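Local atomic coordinates of chlorite dismutase (Nitrobacter winogradskyi, PDB entry 3QPI), a protein that binds heme b and, as a chlorite dismutase, converts chlorite into chloride and molecular oxygen. Residues 88-93 and 139-144. Numbering follows the deposited sequence.
Sequences IPIRKS and FDFLTW. With HEM (protoporphyrin IX containing Fe), chain C.
I88 and I90 pair with T143 and F141 in antiparallel register, the strand axes 4.7 Å apart, and D140 and F141 both face I90 in a classic beta bulge. I90 O accepts from both bulge nitrogens, D140 N at 2.7 Å and F141 N at 2.9 Å. I88 O is also gripped twice: T143 OG1 meets it at 2.6 Å on a lone pair, T143 N from above the carbonyl plane. The D140 carboxylate carries the pairing one step further: OD2 receives K92 N at 2.8 Å and also W97 NE1. On one side of the sheet P89 CB sits 3.4 Å over the F139 ring centre, a CH-pi contact. I88, I90, F141 and T143 point to the other side, against the heme. The F141 ring lies between D140 CB and heme CAD, with K92 CD at its edge. An alanine at F141 would probably open a gap beside the propionate and cost the K92 carbon chain part of its packing. The straight K92 chain (chi3 176°) brings NZ 2.8 Å from heme O2D and to a salt bridge with E167. The bulged pair forms part of the heme pocket wall in the dimeric alpha/beta barrel fold.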
loop_
_atom_site.group_PDB
_atom_site.type_symbol
_atom_site.label_atom_id
_atom_site.label_comp_id
_atom_site.label_asym_id
_atom_site.label_seq_id
_atom_site.Cartn_x
_atom_site.Cartn_y
_atom_site.Cartn_z
ATOM N N ILE A 88 4.209 -1.101 1.066
ATOM C CA ILE A 88 4.501 -1.459 -0.320
ATOM C C ILE A 88 4.408 -0.225 -1.234
ATOM O O ILE A 88 3.312 0.183 -1.649
ATOM C CB ILE A 88 3.582 -2.587 -0.815
ATOM C CG1 ILE A 88 3.697 -3.825 0.098
ATOM C CG2 ILE A 88 3.917 -2.976 -2.272
ATOM C CD1 ILE A 88 2.639 -4.888 -0.189
ATOM N N PRO A 89 5.569 0.387 -1.526
ATOM C CA PRO A 89 5.674 1.510 -2.467
ATOM C C PRO A 89 5.494 1.008 -3.888
ATOM O O PRO A 89 6.054 -0.045 -4.230
ATOM C CB PRO A 89 7.100 2.031 -2.259
ATOM C CG PRO A 89 7.588 1.349 -0.969
ATOM C CD PRO A 89 6.868 0.062 -0.915
ATOM N N ILE A 90 4.700 1.724 -4.683
ATOM C CA ILE A 90 4.347 1.278 -6.039
ATOM C C ILE A 90 4.395 2.435 -7.044
ATOM O O ILE A 90 4.001 3.559 -6.733
ATOM C CB ILE A 90 2.934 0.636 -6.080
ATOM C CG1 ILE A 90 2.980 -0.786 -5.514
ATOM C CG2 ILE A 90 2.346 0.641 -7.526
ATOM C CD1 ILE A 90 1.618 -1.285 -5.045
ATOM N N ARG A 91 4.909 2.148 -8.232
ATOM C CA ARG A 91 4.900 3.110 -9.317
ATOM C C ARG A 91 4.297 2.449 -10.537
ATOM O O ARG A 91 4.717 1.357 -10.919
ATOM C CB ARG A 91 6.305 3.627 -9.660
ATOM C CG ARG A 91 6.260 4.637 -10.814
ATOM C CD ARG A 91 7.531 5.437 -11.004
ATOM N NE ARG A 91 8.708 4.582 -11.103
ATOM C CZ ARG A 91 9.783 4.865 -11.841
ATOM N NH1 ARG A 91 9.823 5.997 -12.554
ATOM N NH2 ARG A 91 10.814 4.011 -11.875
ATOM N N LYS A 92 3.297 3.102 -11.124
ATOM C CA LYS A 92 2.693 2.619 -12.355
ATOM C C LYS A 92 3.329 3.325 -13.572
ATOM O O LYS A 92 3.944 4.399 -13.434
ATOM C CB LYS A 92 1.166 2.777 -12.317
ATOM C CG LYS A 92 0.506 1.919 -11.207
ATOM C CD LYS A 92 -1.012 2.003 -11.279
ATOM C CE LYS A 92 -1.694 1.081 -10.258
ATOM N NZ LYS A 92 -3.178 1.062 -10.456
ATOM N N SER A 93 3.204 2.693 -14.742
ATOM C CA SER A 93 3.862 3.145 -15.967
ATOM C C SER A 93 3.190 4.344 -16.606
ATOM O O SER A 93 1.997 4.619 -16.377
ATOM C CB SER A 93 3.858 2.026 -17.004
ATOM O OG SER A 93 2.528 1.679 -17.357
ATOM N N PHE A 139 7.875 6.989 -6.287
ATOM C CA PHE A 139 6.756 6.054 -6.378
ATOM C C PHE A 139 5.503 6.861 -6.593
ATOM O O PHE A 139 5.525 8.080 -6.433
ATOM C CB PHE A 139 6.650 5.205 -5.112
ATOM C CG PHE A 139 7.819 4.287 -4.922
ATOM C CD1 PHE A 139 7.844 3.033 -5.547
ATOM C CD2 PHE A 139 8.917 4.686 -4.142
ATOM C CE1 PHE A 139 8.942 2.182 -5.381
ATOM C CE2 PHE A 139 10.020 3.843 -3.972
ATOM C CZ PHE A 139 10.030 2.583 -4.596
ATOM N N ASP A 140 4.423 6.188 -6.973
ATOM C CA ASP A 140 3.133 6.831 -7.166
ATOM C C ASP A 140 2.250 6.652 -5.939
ATOM O O ASP A 140 1.434 7.506 -5.620
ATOM C CB ASP A 140 2.411 6.255 -8.401
ATOM C CG ASP A 140 3.133 6.572 -9.704
ATOM O OD1 ASP A 140 3.927 7.523 -9.700
ATOM O OD2 ASP A 140 2.902 5.875 -10.725
ATOM N N PHE A 141 2.390 5.523 -5.261
ATOM C CA PHE A 141 1.588 5.284 -4.078
ATOM C C PHE A 141 2.462 4.700 -2.985
ATOM O O PHE A 141 3.445 4.026 -3.270
ATOM C CB PHE A 141 0.458 4.297 -4.387
ATOM C CG PHE A 141 -0.310 4.628 -5.627
ATOM C CD1 PHE A 141 -1.289 5.614 -5.607
ATOM C CD2 PHE A 141 -0.054 3.952 -6.826
ATOM C CE1 PHE A 141 -2.005 5.932 -6.779
ATOM C CE2 PHE A 141 -0.757 4.277 -7.984
ATOM C CZ PHE A 141 -1.746 5.255 -7.951
ATOM N N LEU A 142 2.095 4.966 -1.738
ATOM C CA LEU A 142 2.623 4.227 -0.602
ATOM C C LEU A 142 1.427 3.514 0.004
ATOM O O LEU A 142 0.450 4.153 0.410
ATOM C CB LEU A 142 3.280 5.156 0.416
ATOM C CG LEU A 142 4.380 6.084 -0.135
ATOM C CD1 LEU A 142 4.947 6.998 0.959
ATOM C CD2 LEU A 142 5.493 5.267 -0.749
ATOM N N THR A 143 1.484 2.185 0.008
ATOM C CA THR A 143 0.394 1.379 0.524
ATOM C C THR A 143 0.839 0.824 1.876
ATOM O O THR A 143 1.954 0.329 2.022
ATOM C CB THR A 143 -0.044 0.264 -0.484
ATOM O OG1 THR A 143 1.039 -0.640 -0.762
ATOM C CG2 THR A 143 -0.514 0.900 -1.788
ATOM N N TRP A 144 -0.035 0.966 2.861
ATOM C CA TRP A 144 0.277 0.673 4.248
ATOM C C TRP A 144 -0.803 -0.262 4.764
ATOM O O TRP A 144 -2.004 0.007 4.578
ATOM C CB TRP A 144 0.290 1.975 5.063
ATOM C CG TRP A 144 0.431 1.739 6.515
ATOM C CD1 TRP A 144 -0.543 1.848 7.464
ATOM C CD2 TRP A 144 1.617 1.307 7.193
ATOM N NE1 TRP A 144 -0.035 1.520 8.696
ATOM C CE2 TRP A 144 1.287 1.182 8.564
ATOM C CE3 TRP A 144 2.924 1.008 6.774
ATOM C CZ2 TRP A 144 2.224 0.780 9.534
ATOM C CZ3 TRP A 144 3.858 0.599 7.735
ATOM C CH2 TRP A 144 3.501 0.497 9.106
HETATM C CHA HEM C . -6.471 1.490 -4.310
HETATM C CHB HEM C . -9.120 -1.435 -1.602
HETATM C CHC HEM C . -5.201 -4.179 -0.731
HETATM C CHD HEM C . -2.700 -1.423 -3.649
HETATM C C1A HEM C . -7.476 0.901 -3.622
HETATM C C2A HEM C . -8.817 1.464 -3.598
HETATM C C3A HEM C . -9.597 0.676 -2.831
HETATM C C4A HEM C . -8.736 -0.412 -2.374
HETATM C CMA HEM C . -11.128 0.886 -2.541
HETATM C CAA HEM C . -9.171 2.729 -4.395
HETATM C CBA HEM C . -9.141 4.014 -3.580
HETATM C CGA HEM C . -9.704 5.092 -4.484
HETATM O O1A HEM C . -8.890 5.947 -4.881
HETATM O O2A HEM C . -10.928 5.090 -4.831
HETATM C C1B HEM C . -8.245 -2.369 -1.164
HETATM C C2B HEM C . -8.619 -3.341 -0.167
HETATM C C3B HEM C . -7.538 -4.059 0.099
HETATM C C4B HEM C . -6.449 -3.596 -0.739
HETATM C CMB HEM C . -9.991 -3.513 0.534
HETATM C CAB HEM C . -7.525 -5.220 1.119
HETATM C CBB HEM C . -6.584 -5.250 2.065
HETATM C C1C HEM C . -4.171 -3.714 -1.454
HETATM C C2C HEM C . -2.799 -4.222 -1.506
HETATM C C3C HEM C . -2.119 -3.402 -2.305
HETATM C C4C HEM C . -3.053 -2.405 -2.795
HETATM C CMC HEM C . -2.271 -5.428 -0.694
HETATM C CAC HEM C . -0.650 -3.440 -2.759
HETATM C CBC HEM C . -0.001 -4.612 -2.796
HETATM C C1D HEM C . -3.429 -0.380 -4.060
HETATM C C2D HEM C . -2.921 0.646 -4.938
HETATM C C3D HEM C . -4.126 1.556 -5.124
HETATM C C4D HEM C . -5.205 0.961 -4.371
HETATM C CMD HEM C . -1.501 0.846 -5.563
HETATM C CAD HEM C . -4.207 2.833 -5.970
HETATM C CBD HEM C . -4.750 2.400 -7.340
HETATM C CGD HEM C . -4.693 3.574 -8.292
HETATM O O1D HEM C . -5.238 4.643 -7.936
HETATM O O2D HEM C . -4.105 3.443 -9.402
HETATM N NA HEM C . -7.420 -0.266 -2.838
HETATM N NB HEM C . -6.905 -2.531 -1.514
HETATM N NC HEM C . -4.293 -2.615 -2.257
HETATM N ND HEM C . -4.786 -0.180 -3.752
HETATM FE FE HEM C . -5.758 -1.490 -2.769
#